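Local atomic coordinates of Lmo1340 protein (Listeria monocytogenes, PDB entry 4NLM), a protein that is of unknown function but is probably a surface-associated lipoprotein built around a YqgU-like six-bladed beta-propeller domain. Residues Y100-L105 and I118-D123. Numbering follows the deposited sequence. Where two conformers were deposited one is given.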
# COMPACT_ATOMS: atom_id res chain seq x y z
N TYR A 100 -7.90 0.74 11.06
CA TYR A 100 -7.49 -0.51 11.71
C TYR A 100 -8.63 -1.25 12.42
O TYR A 100 -8.43 -1.97 13.37
CB TYR A 100 -6.32 -0.26 12.69
CG TYR A 100 -5.09 0.40 12.08
CD1 TYR A 100 -4.12 -0.33 11.43
CD2 TYR A 100 -4.92 1.77 12.18
CE1 TYR A 100 -3.00 0.28 10.90
CE2 TYR A 100 -3.80 2.39 11.65
CZ TYR A 100 -2.84 1.63 11.02
OH TYR A 100 -1.72 2.29 10.55
N ARG A 101 -9.84 -1.11 11.95
CA ARG A 101 -11.00 -1.75 12.57
C ARG A 101 -11.56 -2.89 11.75
O ARG A 101 -12.19 -3.77 12.31
CB ARG A 101 -12.11 -0.73 12.80
CG ARG A 101 -11.79 0.31 13.86
CD ARG A 101 -12.92 1.31 14.11
NE ARG A 101 -12.43 2.50 14.80
CZ ARG A 101 -13.11 3.64 14.90
NH1 ARG A 101 -14.31 3.78 14.36
NH2 ARG A 101 -12.56 4.67 15.55
N ASN A 102 -11.34 -2.86 10.44
CA ASN A 102 -11.88 -3.86 9.55
C ASN A 102 -10.85 -4.37 8.56
O ASN A 102 -9.84 -3.74 8.34
CB ASN A 102 -13.01 -3.24 8.70
CG ASN A 102 -14.20 -2.79 9.52
OD1 ASN A 102 -14.82 -3.60 10.21
ND2 ASN A 102 -14.52 -1.54 9.45
N ILE A 103 -11.19 -5.48 7.95
CA ILE A 103 -10.44 -6.07 6.87
C ILE A 103 -11.36 -6.14 5.64
O ILE A 103 -12.55 -6.39 5.78
CB ILE A 103 -10.01 -7.50 7.22
CG1 ILE A 103 -8.97 -7.49 8.33
CG2 ILE A 103 -9.44 -8.21 5.99
CD1 ILE A 103 -8.70 -8.84 8.95
N LEU A 104 -10.80 -5.87 4.46
CA LEU A 104 -11.43 -6.18 3.20
C LEU A 104 -10.81 -7.47 2.70
O LEU A 104 -9.58 -7.59 2.63
CB LEU A 104 -11.13 -5.12 2.16
CG LEU A 104 -11.40 -5.48 0.72
CD1 LEU A 104 -12.87 -5.60 0.43
CD2 LEU A 104 -10.77 -4.47 -0.20
N LEU A 105 -11.66 -8.44 2.41
CA LEU A 105 -11.23 -9.69 1.81
C LEU A 105 -11.93 -9.84 0.48
O LEU A 105 -13.16 -9.83 0.41
CB LEU A 105 -11.60 -10.89 2.69
CG LEU A 105 -11.23 -12.25 2.13
CD1 LEU A 105 -9.74 -12.38 1.94
CD2 LEU A 105 -11.77 -13.31 3.06
N ILE A 118 -16.36 -7.26 4.05
CA ILE A 118 -15.75 -6.44 5.07
C ILE A 118 -15.93 -7.22 6.37
O ILE A 118 -17.05 -7.60 6.73
CB ILE A 118 -16.43 -5.07 5.20
CG1 ILE A 118 -16.46 -4.35 3.86
CG2 ILE A 118 -15.75 -4.23 6.29
CD1 ILE A 118 -15.12 -4.13 3.21
N ILE A 119 -14.82 -7.47 7.06
CA ILE A 119 -14.80 -8.28 8.26
C ILE A 119 -14.30 -7.47 9.43
O ILE A 119 -13.26 -6.82 9.33
CB ILE A 119 -13.88 -9.47 8.06
CG1 ILE A 119 -14.42 -10.35 6.92
CG2 ILE A 119 -13.71 -10.30 9.33
CD1 ILE A 119 -13.44 -11.29 6.29
N ALA A 120 -15.03 -7.50 10.54
CA ALA A 120 -14.60 -6.77 11.73
C ALA A 120 -13.44 -7.46 12.41
O ALA A 120 -13.49 -8.65 12.68
CB ALA A 120 -15.75 -6.59 12.72
N LEU A 121 -12.41 -6.69 12.72
CA LEU A 121 -11.25 -7.26 13.39
C LEU A 121 -11.52 -7.73 14.80
O LEU A 121 -10.90 -8.70 15.25
CB LEU A 121 -10.11 -6.24 13.40
CG LEU A 121 -9.42 -6.08 12.04
CD1 LEU A 121 -8.65 -4.78 11.97
CD2 LEU A 121 -8.53 -7.29 11.81
N ASN A 122 -12.44 -7.09 15.51
CA ASN A 122 -12.61 -7.46 16.91
C ASN A 122 -13.26 -8.83 17.14
O ASN A 122 -12.92 -9.51 18.11
CB ASN A 122 -13.29 -6.37 17.73
CG ASN A 122 -14.67 -5.99 17.23
OD1 ASN A 122 -15.21 -6.57 16.29
ND2 ASN A 122 -15.25 -4.98 17.85
N ASP A 123 -14.15 -9.24 16.24
CA ASP A 123 -14.80 -10.53 16.41
C ASP A 123 -14.89 -11.40 15.16
O ASP A 123 -15.48 -12.48 15.22
CB ASP A 123 -16.18 -10.35 17.06
CG ASP A 123 -17.15 -9.58 16.18
OD1 ASP A 123 -16.85 -9.29 15.01
OD2 ASP A 123 -18.28 -9.29 16.66
O HOH W 1 -13.12 -4.16 14.87
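The flat amide of Asn102 has the CG2 methyl of Ile118 over one face, 3.9 Å from CG, while OD1 is directed at the backbone of Ala120, 3.5 Å from its CA. With CG beside its own backbone N (chi1 -64°), the amide leans over the neighbouring strand; Trp141 and Tyr167 also touch this side chain. The Tyr100 ring meets that of Tyr329, planes at about 55°.

The peptide groups of the paired strands illustrate antiparallel pairing. Ile103 and Ile119 form the hydrogen-bonded pair: Ile103 N to Ile119 O and Ile119 N to Ile103 O each measure 2.8 Å, both donors lying in the carbonyl plane. At the strand ends Arg101 O accepts from Leu121 N at 3.0 Å. A water gives it a second bond, 2.8 Å from Arg101 O.

The Leu121 side chain reaches over the carbonyls at the start of 100-105, CD1 lying 3.1 Å from Tyr100 O. The Leu121 and Ile103 side chains cross at about a right angle, with CD2 of Leu121 against CG1 and CD1 of Ile103; the two conformers of Ile103 make the closeness doubtful. On the opposite face, Leu104 CD1 meets Ile118 CD1 at 3.9 Å.

The segments include parts of the two middle strands, 102-108 and 114-120, of a four-stranded propeller blade. Leu104 and Asn102 reach strand 137-141, whereas Ile119 and Leu121 reach strand 81-87. Chemically, the N-H and C=O of both Ile103 and Ile119 satisfy each other between buried side chains, while the water on Arg101 O also accepts from Asn122 N, tying the two loop ends together.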